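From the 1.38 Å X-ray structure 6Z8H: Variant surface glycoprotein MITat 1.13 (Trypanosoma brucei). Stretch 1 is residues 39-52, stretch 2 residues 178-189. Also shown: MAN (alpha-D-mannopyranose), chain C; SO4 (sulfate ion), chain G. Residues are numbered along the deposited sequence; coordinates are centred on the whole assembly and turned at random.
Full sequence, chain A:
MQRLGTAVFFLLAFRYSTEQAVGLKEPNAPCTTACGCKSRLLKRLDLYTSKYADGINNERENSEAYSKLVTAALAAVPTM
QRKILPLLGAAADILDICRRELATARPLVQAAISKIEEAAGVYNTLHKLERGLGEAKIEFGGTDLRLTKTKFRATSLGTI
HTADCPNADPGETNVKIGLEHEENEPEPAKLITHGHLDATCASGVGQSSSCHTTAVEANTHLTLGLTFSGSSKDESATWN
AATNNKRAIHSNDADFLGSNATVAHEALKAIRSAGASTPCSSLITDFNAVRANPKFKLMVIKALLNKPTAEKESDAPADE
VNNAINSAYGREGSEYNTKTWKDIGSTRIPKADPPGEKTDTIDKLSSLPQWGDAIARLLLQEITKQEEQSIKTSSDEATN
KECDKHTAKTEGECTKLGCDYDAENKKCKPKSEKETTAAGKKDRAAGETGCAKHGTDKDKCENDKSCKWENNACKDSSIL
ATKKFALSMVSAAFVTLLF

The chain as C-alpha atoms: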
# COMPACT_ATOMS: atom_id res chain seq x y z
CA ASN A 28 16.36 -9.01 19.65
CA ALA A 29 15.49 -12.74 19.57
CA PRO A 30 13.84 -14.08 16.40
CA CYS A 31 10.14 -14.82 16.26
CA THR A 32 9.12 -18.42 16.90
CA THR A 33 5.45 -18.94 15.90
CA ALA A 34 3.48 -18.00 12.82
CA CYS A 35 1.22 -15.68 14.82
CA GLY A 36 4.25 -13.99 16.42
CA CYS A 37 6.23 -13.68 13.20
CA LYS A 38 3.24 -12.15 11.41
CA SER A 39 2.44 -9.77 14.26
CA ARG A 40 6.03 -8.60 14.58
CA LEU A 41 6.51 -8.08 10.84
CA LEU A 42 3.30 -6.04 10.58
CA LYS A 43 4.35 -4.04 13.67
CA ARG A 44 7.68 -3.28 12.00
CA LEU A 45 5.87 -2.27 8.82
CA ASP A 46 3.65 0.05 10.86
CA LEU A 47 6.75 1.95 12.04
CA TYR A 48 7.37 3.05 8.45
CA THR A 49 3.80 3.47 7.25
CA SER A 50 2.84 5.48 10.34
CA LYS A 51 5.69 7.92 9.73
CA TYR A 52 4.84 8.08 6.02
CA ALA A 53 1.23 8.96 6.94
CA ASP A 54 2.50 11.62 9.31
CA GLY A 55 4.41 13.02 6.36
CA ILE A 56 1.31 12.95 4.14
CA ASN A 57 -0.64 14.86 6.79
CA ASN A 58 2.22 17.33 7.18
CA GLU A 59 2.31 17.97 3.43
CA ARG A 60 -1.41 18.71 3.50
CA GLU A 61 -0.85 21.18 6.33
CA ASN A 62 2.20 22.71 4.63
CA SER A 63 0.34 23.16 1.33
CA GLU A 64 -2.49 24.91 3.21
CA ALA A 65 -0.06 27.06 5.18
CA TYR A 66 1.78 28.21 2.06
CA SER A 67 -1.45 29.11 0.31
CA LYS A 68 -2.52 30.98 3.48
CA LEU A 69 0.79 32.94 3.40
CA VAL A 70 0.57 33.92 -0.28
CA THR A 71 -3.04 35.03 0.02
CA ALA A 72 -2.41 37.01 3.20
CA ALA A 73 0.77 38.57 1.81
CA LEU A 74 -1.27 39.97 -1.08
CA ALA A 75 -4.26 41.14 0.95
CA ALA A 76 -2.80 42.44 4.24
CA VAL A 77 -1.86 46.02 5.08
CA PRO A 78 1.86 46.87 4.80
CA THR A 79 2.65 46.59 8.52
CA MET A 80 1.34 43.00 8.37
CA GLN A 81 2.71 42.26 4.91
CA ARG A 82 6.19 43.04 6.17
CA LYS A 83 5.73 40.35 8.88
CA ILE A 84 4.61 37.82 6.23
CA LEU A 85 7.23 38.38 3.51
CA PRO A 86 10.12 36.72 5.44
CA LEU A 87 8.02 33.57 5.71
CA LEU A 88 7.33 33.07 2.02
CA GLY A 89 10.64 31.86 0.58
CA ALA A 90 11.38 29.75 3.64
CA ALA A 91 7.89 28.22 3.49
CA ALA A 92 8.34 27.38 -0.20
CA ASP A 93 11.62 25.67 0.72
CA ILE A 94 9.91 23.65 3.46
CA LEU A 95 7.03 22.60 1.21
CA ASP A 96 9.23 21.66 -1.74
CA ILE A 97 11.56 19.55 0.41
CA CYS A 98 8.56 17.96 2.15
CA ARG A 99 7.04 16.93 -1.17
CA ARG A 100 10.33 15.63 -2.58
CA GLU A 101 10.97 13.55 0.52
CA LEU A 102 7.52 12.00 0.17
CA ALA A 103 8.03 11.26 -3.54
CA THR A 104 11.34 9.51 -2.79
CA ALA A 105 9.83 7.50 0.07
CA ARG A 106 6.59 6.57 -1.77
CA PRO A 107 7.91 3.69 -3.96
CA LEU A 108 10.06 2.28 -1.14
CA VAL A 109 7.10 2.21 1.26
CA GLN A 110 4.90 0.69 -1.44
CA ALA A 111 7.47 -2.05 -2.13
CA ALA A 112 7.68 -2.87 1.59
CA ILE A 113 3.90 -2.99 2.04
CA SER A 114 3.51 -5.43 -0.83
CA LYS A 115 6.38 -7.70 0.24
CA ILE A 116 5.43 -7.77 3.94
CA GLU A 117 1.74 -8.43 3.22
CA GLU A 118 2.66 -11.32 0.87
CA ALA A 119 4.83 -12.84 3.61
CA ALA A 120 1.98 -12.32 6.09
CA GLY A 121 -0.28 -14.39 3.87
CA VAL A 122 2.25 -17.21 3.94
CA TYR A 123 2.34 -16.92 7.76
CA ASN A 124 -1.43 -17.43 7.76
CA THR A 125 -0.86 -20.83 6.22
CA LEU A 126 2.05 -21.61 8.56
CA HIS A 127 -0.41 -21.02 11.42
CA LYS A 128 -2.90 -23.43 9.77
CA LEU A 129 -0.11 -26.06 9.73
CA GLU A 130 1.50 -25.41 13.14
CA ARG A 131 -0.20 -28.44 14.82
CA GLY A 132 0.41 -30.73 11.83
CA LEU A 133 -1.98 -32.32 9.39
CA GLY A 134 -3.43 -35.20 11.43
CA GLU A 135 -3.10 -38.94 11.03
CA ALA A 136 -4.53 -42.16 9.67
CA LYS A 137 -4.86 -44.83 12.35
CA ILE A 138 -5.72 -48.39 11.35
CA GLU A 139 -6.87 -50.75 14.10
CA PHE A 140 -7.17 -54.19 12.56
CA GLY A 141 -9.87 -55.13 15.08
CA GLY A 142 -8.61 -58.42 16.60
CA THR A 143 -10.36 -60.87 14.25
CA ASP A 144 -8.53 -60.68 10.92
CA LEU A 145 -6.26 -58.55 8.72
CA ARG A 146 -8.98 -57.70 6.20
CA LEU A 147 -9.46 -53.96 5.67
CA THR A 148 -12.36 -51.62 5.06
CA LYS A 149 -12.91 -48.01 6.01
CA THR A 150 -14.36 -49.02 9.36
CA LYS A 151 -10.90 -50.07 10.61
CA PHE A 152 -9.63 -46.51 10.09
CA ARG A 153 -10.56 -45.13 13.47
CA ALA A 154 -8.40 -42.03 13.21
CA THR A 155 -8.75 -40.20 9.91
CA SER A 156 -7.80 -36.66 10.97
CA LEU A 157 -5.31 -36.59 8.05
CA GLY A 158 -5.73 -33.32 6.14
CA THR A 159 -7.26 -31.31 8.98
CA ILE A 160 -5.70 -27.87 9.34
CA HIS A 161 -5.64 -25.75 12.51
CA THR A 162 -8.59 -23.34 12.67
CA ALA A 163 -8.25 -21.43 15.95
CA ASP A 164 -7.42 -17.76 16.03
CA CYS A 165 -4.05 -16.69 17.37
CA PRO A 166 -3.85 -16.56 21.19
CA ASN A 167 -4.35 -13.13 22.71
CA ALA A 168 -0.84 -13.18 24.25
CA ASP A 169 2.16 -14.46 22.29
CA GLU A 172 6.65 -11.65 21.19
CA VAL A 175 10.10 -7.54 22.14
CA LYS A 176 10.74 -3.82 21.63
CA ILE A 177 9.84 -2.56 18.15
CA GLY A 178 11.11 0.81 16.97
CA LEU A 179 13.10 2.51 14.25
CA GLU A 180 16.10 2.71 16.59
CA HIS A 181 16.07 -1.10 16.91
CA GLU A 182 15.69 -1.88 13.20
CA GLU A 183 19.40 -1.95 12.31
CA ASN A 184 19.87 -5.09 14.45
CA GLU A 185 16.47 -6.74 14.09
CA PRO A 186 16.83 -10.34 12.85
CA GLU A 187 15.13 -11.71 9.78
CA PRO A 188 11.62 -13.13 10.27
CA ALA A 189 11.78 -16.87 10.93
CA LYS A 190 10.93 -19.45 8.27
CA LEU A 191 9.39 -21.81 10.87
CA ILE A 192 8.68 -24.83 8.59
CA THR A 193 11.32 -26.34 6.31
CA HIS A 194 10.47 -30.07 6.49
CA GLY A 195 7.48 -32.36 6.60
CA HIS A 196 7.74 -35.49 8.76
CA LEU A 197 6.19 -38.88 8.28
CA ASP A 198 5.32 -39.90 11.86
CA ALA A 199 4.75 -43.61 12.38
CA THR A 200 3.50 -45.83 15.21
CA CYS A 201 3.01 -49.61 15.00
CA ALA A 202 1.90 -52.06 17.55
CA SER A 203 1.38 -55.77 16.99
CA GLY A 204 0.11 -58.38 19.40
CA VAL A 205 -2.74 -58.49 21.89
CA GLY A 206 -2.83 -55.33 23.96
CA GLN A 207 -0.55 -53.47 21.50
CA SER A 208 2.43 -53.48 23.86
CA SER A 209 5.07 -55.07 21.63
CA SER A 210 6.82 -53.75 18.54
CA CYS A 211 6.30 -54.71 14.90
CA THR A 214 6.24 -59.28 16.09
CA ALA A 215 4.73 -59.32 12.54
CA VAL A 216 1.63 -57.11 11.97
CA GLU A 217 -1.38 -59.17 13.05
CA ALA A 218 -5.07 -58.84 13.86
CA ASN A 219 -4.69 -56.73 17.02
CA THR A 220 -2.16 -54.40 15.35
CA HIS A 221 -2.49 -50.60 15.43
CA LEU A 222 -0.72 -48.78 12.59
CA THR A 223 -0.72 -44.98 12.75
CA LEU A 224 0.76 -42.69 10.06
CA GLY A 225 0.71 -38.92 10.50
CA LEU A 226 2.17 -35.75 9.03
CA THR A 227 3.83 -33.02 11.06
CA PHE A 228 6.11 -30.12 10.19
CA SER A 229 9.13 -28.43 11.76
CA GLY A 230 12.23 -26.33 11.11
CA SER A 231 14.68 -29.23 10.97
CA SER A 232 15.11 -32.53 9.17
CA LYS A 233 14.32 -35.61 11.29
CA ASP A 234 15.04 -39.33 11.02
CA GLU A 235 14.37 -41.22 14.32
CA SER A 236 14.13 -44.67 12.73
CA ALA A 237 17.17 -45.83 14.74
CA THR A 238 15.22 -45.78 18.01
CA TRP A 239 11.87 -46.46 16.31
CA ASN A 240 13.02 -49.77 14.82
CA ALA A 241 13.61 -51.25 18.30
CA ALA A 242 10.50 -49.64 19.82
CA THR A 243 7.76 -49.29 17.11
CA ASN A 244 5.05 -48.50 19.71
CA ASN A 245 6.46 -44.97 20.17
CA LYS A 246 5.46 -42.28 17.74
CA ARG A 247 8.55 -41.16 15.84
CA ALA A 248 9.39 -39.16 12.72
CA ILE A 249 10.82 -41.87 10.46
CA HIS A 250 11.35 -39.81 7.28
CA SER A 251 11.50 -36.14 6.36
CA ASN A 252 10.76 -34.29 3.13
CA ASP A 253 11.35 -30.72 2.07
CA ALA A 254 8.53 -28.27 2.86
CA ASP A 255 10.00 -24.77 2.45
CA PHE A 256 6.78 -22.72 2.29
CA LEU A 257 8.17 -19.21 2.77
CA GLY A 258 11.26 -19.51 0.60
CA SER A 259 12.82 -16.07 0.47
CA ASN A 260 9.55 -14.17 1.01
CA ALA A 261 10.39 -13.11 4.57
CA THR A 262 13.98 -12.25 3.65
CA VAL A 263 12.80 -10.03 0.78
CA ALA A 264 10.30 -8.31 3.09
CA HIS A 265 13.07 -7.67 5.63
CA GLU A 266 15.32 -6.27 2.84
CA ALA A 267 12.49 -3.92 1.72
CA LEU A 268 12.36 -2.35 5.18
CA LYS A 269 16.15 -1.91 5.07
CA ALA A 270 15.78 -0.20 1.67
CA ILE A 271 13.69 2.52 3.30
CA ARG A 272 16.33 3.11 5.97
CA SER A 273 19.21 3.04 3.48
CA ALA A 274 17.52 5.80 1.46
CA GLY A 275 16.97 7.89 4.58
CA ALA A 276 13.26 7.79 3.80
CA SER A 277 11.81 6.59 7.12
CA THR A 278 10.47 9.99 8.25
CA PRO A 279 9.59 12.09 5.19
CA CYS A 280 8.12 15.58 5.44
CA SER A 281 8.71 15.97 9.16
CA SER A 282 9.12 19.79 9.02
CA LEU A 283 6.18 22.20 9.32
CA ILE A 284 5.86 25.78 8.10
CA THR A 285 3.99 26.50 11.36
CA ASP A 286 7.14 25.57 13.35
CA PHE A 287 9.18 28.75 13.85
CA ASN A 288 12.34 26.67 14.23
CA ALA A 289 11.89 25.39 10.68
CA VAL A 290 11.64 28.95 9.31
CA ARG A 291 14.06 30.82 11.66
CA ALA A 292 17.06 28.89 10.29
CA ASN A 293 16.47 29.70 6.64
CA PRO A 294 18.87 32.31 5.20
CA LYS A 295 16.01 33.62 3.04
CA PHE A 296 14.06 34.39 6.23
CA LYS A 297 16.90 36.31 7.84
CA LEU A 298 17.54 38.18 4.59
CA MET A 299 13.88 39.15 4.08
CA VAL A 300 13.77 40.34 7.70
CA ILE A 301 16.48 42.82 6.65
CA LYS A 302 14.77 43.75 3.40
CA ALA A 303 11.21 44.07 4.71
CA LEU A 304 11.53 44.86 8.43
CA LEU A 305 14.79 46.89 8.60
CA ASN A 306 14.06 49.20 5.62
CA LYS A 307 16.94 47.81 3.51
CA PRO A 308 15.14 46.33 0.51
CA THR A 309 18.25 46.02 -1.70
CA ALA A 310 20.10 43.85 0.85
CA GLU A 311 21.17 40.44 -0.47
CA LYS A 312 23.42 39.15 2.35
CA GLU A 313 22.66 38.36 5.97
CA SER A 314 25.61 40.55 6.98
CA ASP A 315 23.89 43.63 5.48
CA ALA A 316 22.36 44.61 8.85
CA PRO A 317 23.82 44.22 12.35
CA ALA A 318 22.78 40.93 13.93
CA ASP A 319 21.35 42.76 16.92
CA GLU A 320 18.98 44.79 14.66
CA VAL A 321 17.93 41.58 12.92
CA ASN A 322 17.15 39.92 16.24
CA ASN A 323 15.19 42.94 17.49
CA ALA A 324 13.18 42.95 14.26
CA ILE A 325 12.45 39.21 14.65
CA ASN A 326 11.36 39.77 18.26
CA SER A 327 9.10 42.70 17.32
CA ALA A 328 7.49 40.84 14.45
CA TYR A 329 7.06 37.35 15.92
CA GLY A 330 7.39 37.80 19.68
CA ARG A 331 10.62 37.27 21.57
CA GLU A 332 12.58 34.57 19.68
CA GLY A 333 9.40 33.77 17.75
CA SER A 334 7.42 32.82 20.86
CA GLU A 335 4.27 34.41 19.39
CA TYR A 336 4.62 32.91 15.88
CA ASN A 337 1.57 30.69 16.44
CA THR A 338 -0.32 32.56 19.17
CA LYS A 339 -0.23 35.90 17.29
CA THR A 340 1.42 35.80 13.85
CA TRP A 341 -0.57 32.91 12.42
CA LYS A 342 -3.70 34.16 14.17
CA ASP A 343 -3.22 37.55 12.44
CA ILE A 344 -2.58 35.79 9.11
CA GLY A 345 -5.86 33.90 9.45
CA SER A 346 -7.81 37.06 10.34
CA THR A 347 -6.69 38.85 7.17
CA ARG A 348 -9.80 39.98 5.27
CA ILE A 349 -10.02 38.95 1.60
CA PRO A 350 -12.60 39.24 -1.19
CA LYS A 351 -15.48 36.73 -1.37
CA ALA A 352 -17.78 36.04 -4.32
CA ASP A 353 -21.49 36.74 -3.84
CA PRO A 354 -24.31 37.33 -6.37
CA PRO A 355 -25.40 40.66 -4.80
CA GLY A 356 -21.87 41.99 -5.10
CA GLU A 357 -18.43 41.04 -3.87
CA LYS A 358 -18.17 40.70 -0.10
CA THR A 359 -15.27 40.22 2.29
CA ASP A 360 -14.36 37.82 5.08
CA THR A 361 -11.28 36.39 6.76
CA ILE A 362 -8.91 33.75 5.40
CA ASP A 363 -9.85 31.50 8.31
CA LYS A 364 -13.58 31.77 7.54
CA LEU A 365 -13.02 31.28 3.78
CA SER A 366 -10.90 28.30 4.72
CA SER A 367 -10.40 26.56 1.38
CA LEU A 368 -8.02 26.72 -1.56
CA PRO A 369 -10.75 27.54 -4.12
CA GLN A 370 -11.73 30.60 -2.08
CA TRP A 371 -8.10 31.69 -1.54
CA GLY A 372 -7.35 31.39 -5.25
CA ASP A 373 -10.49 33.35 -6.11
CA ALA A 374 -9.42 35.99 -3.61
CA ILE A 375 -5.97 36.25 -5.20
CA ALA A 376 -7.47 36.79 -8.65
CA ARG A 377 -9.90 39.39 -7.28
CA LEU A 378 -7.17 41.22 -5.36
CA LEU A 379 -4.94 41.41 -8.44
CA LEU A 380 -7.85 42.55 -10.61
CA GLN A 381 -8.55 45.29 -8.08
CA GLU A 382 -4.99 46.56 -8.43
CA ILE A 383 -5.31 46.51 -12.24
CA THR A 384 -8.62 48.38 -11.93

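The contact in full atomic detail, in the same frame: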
# COMPACT_ATOMS: atom_id res chain seq x y z
N SER A 39 2.68 -10.96 13.46
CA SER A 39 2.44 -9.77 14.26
C SER A 39 3.66 -8.87 14.29
O SER A 39 3.55 -7.64 14.11
CB SER A 39 2.03 -10.15 15.68
OG SER A 39 1.91 -8.99 16.47
N ARG A 40 4.85 -9.44 14.46
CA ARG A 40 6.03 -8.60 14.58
C ARG A 40 6.33 -7.92 13.25
O ARG A 40 6.69 -6.74 13.22
CB ARG A 40 7.24 -9.42 15.05
CG ARG A 40 8.41 -8.51 15.42
CD ARG A 40 9.73 -9.24 15.65
NE ARG A 40 9.65 -10.28 16.67
CZ ARG A 40 10.71 -10.87 17.21
NH1 ARG A 40 11.93 -10.56 16.83
NH2 ARG A 40 10.52 -11.82 18.11
N LEU A 41 6.19 -8.65 12.15
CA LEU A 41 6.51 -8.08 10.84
C LEU A 41 5.54 -6.94 10.48
O LEU A 41 5.96 -5.90 9.93
CB LEU A 41 6.47 -9.17 9.78
CG LEU A 41 7.08 -8.84 8.41
CD1 LEU A 41 8.51 -8.32 8.57
CD2 LEU A 41 7.01 -10.02 7.45
N LEU A 42 4.26 -7.10 10.82
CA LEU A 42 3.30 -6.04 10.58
C LEU A 42 3.52 -4.87 11.53
O LEU A 42 3.31 -3.71 11.15
CB LEU A 42 1.88 -6.57 10.74
CG LEU A 42 1.39 -7.50 9.66
CD1 LEU A 42 0.04 -8.10 10.04
CD2 LEU A 42 1.24 -6.77 8.33
N LYS A 43 3.99 -5.13 12.76
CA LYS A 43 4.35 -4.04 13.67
C LYS A 43 5.56 -3.27 13.16
O LYS A 43 5.61 -2.04 13.28
CB LYS A 43 4.62 -4.59 15.07
CG LYS A 43 3.37 -4.71 15.93
CD LYS A 43 3.66 -5.30 17.31
CE LYS A 43 2.41 -5.97 17.85
NZ LYS A 43 2.37 -6.08 19.34
N ARG A 44 6.54 -3.96 12.60
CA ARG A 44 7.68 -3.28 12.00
C ARG A 44 7.26 -2.47 10.78
O ARG A 44 7.72 -1.34 10.58
CB ARG A 44 8.75 -4.30 11.62
CG ARG A 44 9.39 -5.00 12.81
CD ARG A 44 10.40 -6.00 12.30
NE ARG A 44 11.51 -5.35 11.62
CZ ARG A 44 12.26 -5.94 10.70
NH1 ARG A 44 12.02 -7.20 10.33
NH2 ARG A 44 13.27 -5.30 10.13
N LEU A 45 6.39 -3.03 9.95
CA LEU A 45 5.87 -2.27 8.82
C LEU A 45 5.19 -0.99 9.29
O LEU A 45 5.36 0.09 8.69
CB LEU A 45 4.86 -3.10 8.05
CG LEU A 45 4.22 -2.41 6.84
CD1 LEU A 45 5.29 -1.99 5.84
CD2 LEU A 45 3.20 -3.29 6.19
N ASP A 46 4.37 -1.10 10.34
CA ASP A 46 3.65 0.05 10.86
C ASP A 46 4.58 1.18 11.30
O ASP A 46 4.20 2.36 11.20
CB ASP A 46 2.76 -0.38 12.03
CG ASP A 46 1.76 0.71 12.42
OD1 ASP A 46 0.77 0.91 11.68
OD2 ASP A 46 1.98 1.40 13.45
N LEU A 47 5.81 0.87 11.71
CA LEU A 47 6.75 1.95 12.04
C LEU A 47 6.96 2.87 10.85
O LEU A 47 7.05 4.11 10.98
CB LEU A 47 8.11 1.39 12.44
CG LEU A 47 8.14 0.40 13.61
CD1 LEU A 47 9.56 -0.10 13.78
CD2 LEU A 47 7.62 1.04 14.86
N TYR A 48 7.10 2.28 9.66
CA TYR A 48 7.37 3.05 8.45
C TYR A 48 6.10 3.64 7.88
O TYR A 48 6.12 4.80 7.43
CB TYR A 48 8.07 2.17 7.41
CG TYR A 48 9.35 1.53 7.89
CD1 TYR A 48 9.32 0.31 8.55
CD2 TYR A 48 10.59 2.11 7.67
CE1 TYR A 48 10.47 -0.29 8.98
CE2 TYR A 48 11.75 1.53 8.12
CZ TYR A 48 11.69 0.31 8.78
OH TYR A 48 12.84 -0.33 9.23
N THR A 49 5.00 2.90 7.85
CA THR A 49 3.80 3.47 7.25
C THR A 49 3.18 4.55 8.13
O THR A 49 2.59 5.51 7.62
CB THR A 49 2.76 2.39 6.94
OG1 THR A 49 2.41 1.70 8.14
CG2 THR A 49 3.33 1.39 5.94
N SER A 50 3.36 4.46 9.45
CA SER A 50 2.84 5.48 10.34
C SER A 50 3.60 6.78 10.15
O SER A 50 2.99 7.85 10.08
CB SER A 50 2.96 5.04 11.80
OG SER A 50 2.12 5.84 12.62
N LYS A 51 4.93 6.71 10.00
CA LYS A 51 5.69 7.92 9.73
C LYS A 51 5.38 8.48 8.35
O LYS A 51 5.33 9.71 8.16
CB LYS A 51 7.18 7.64 9.84
CG LYS A 51 7.66 7.33 11.27
CD LYS A 51 7.48 8.49 12.26
CE LYS A 51 8.02 8.15 13.65
NZ LYS A 51 7.71 9.18 14.66
N TYR A 52 5.21 7.62 7.35
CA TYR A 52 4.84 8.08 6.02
C TYR A 52 3.51 8.83 6.07
O TYR A 52 3.39 9.92 5.50
CB TYR A 52 4.78 6.89 5.05
CG TYR A 52 4.51 7.30 3.62
CD1 TYR A 52 5.54 7.73 2.79
CD2 TYR A 52 3.23 7.26 3.10
CE1 TYR A 52 5.30 8.13 1.50
CE2 TYR A 52 2.98 7.67 1.81
CZ TYR A 52 4.02 8.07 1.00
OH TYR A 52 3.75 8.46 -0.28
N GLY A 178 10.92 -0.61 17.21
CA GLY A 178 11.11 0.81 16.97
C GLY A 178 12.19 1.04 15.93
O GLY A 178 13.07 0.19 15.72
N LEU A 179 12.16 2.24 15.32
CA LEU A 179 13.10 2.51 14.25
C LEU A 179 14.54 2.44 14.75
O LEU A 179 15.44 2.06 14.00
CB LEU A 179 12.82 3.87 13.61
CG LEU A 179 11.64 3.94 12.64
CD1 LEU A 179 11.47 5.37 12.18
CD2 LEU A 179 11.82 3.05 11.44
N GLU A 180 14.76 2.79 16.02
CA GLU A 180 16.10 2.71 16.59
C GLU A 180 16.58 1.27 16.72
O GLU A 180 17.80 1.04 16.78
CB GLU A 180 16.15 3.41 17.95
CG GLU A 180 15.17 2.87 18.99
CD GLU A 180 13.76 3.46 18.88
OE1 GLU A 180 13.32 3.74 17.74
OE2 GLU A 180 13.11 3.64 19.93
N HIS A 181 15.68 0.30 16.76
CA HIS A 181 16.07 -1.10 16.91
C HIS A 181 16.17 -1.82 15.58
O HIS A 181 16.57 -2.99 15.55
CB HIS A 181 15.07 -1.83 17.81
CG HIS A 181 14.89 -1.20 19.16
ND1 HIS A 181 15.92 -1.08 20.07
CD2 HIS A 181 13.80 -0.64 19.74
CE1 HIS A 181 15.47 -0.49 21.16
NE2 HIS A 181 14.19 -0.21 20.99
N GLU A 182 15.83 -1.17 14.47
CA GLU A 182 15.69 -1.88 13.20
C GLU A 182 17.03 -2.30 12.62
O GLU A 182 17.10 -3.31 11.91
CB GLU A 182 14.97 -0.98 12.19
CG GLU A 182 13.45 -0.88 12.40
CD GLU A 182 12.74 -2.14 11.97
OE1 GLU A 182 12.61 -2.38 10.75
OE2 GLU A 182 12.38 -2.95 12.86
N GLU A 183 18.12 -1.58 12.92
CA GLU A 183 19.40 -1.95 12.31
C GLU A 183 19.87 -3.33 12.76
O GLU A 183 20.64 -3.97 12.04
CB GLU A 183 20.48 -0.91 12.61
CG GLU A 183 20.68 0.11 11.49
CD GLU A 183 20.62 -0.52 10.09
OE1 GLU A 183 21.52 -1.31 9.75
OE2 GLU A 183 19.63 -0.26 9.37
N ASN A 184 19.44 -3.79 13.93
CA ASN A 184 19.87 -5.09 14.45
C ASN A 184 18.73 -6.10 14.58
O ASN A 184 18.93 -7.17 15.17
CB ASN A 184 20.61 -4.93 15.78
CG ASN A 184 22.07 -4.60 15.59
OD1 ASN A 184 22.67 -4.97 14.58
ND2 ASN A 184 22.66 -3.91 16.55
N GLU A 185 17.58 -5.81 14.02
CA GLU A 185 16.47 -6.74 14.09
C GLU A 185 16.76 -7.94 13.19
O GLU A 185 17.21 -7.78 12.06
CB GLU A 185 15.19 -6.02 13.64
CG GLU A 185 13.93 -6.88 13.75
CD GLU A 185 13.58 -7.23 15.19
OE1 GLU A 185 13.93 -6.44 16.09
OE2 GLU A 185 12.94 -8.28 15.41
N PRO A 186 16.57 -9.16 13.68
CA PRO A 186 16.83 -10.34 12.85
C PRO A 186 15.74 -10.54 11.81
O PRO A 186 14.61 -10.05 11.94
CB PRO A 186 16.86 -11.49 13.85
CG PRO A 186 15.99 -11.00 15.00
CD PRO A 186 16.23 -9.51 15.07
N GLU A 187 16.08 -11.34 10.80
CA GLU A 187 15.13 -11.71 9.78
C GLU A 187 13.95 -12.46 10.40
O GLU A 187 14.12 -13.21 11.38
CB GLU A 187 15.78 -12.64 8.75
CG GLU A 187 16.42 -11.92 7.59
CD GLU A 187 17.62 -12.65 7.03
OE1 GLU A 187 18.76 -12.18 7.25
OE2 GLU A 187 17.42 -13.70 6.37
N PRO A 188 12.75 -12.30 9.84
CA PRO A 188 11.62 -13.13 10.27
C PRO A 188 11.92 -14.60 10.02
O PRO A 188 12.58 -14.96 9.04
CB PRO A 188 10.46 -12.64 9.38
CG PRO A 188 10.88 -11.26 8.93
CD PRO A 188 12.37 -11.37 8.76
N ALA A 189 11.46 -15.45 10.95
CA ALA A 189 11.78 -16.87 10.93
C ALA A 189 10.98 -17.60 9.86
O ALA A 189 9.83 -17.27 9.57
CB ALA A 189 11.52 -17.51 12.30
C1 MAN C . -3.48 -11.12 17.34
C2 MAN C . -2.63 -11.26 16.07
C3 MAN C . -1.45 -12.14 16.27
C4 MAN C . -0.65 -11.78 17.55
C5 MAN C . -1.60 -11.72 18.76
C6 MAN C . -0.87 -11.22 19.99
O2 MAN C . -2.04 -10.01 15.72
O3 MAN C . -0.59 -12.15 15.16
O4 MAN C . 0.34 -12.78 17.81
O5 MAN C . -2.68 -10.82 18.48
O6 MAN C . 0.52 -11.60 19.86
S SO4 G . 0.39 7.47 -1.00
O1 SO4 G . 0.82 7.44 -2.37
O2 SO4 G . 0.86 8.69 -0.39
O3 SO4 G . 0.94 6.34 -0.30
O4 SO4 G . -1.04 7.43 -0.94

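The apolar centre of this contact is L179, which meets the helix of residues 39-52 at L47 and Y48. Its CD2 methyl lies over one face of the Y48 ring, 3.7 Å from Y48 CE2, and makes a CH-pi contact. The same methyl, L179 CD2, is 4.2 Å from L47 CB. L47 points toward the second stretch, and its CD1 packs on the backbone, 3.6 Å from G178 C. G178 has no side chain; a CB there would come too close to E180 OE1. K51 adds the aliphatic part of its chain, with CG 4.4 Å from L179 CD1.

A second apolar contact joins L41 and P188, where L41 CD1 is 3.8 Å from P188 CG. The helix runs past a segment without regular helix or strand. L47 lies nearest G178 and L41 nearest P188, so the two chains run in opposite directions. No backbone hydrogen bond links them; side chains make the connection.

Between these apolar contacts lies the R44–E182 pair; the R40–E185 pair lies outside them, to one side of the L41–P188 contact. E182 points toward the helix and receives three hydrogen bonds. R44 NE donates to E182 OE2 at 2.8 Å, and R44 NH2 donates to E182 OE1 at 3.1 Å. This two-point salt bridge matches the carboxylate to the edge of the guanidinium. Y48 OH also donates to E182 OE1, at 2.6 Å, so one oxygen serves both residues. Y48 thus offers its ring face to L179 and its hydroxyl to E182.

E185 works with both arginines. Its CG lies over one face of the R44 guanidinium, 3.6 Å from R44 NE. Its carboxylate reaches R40, where R40 NH1 donates to E185 OE2 at 2.9 Å in a second salt bridge. Opposite charges are thereby paired in a buried setting.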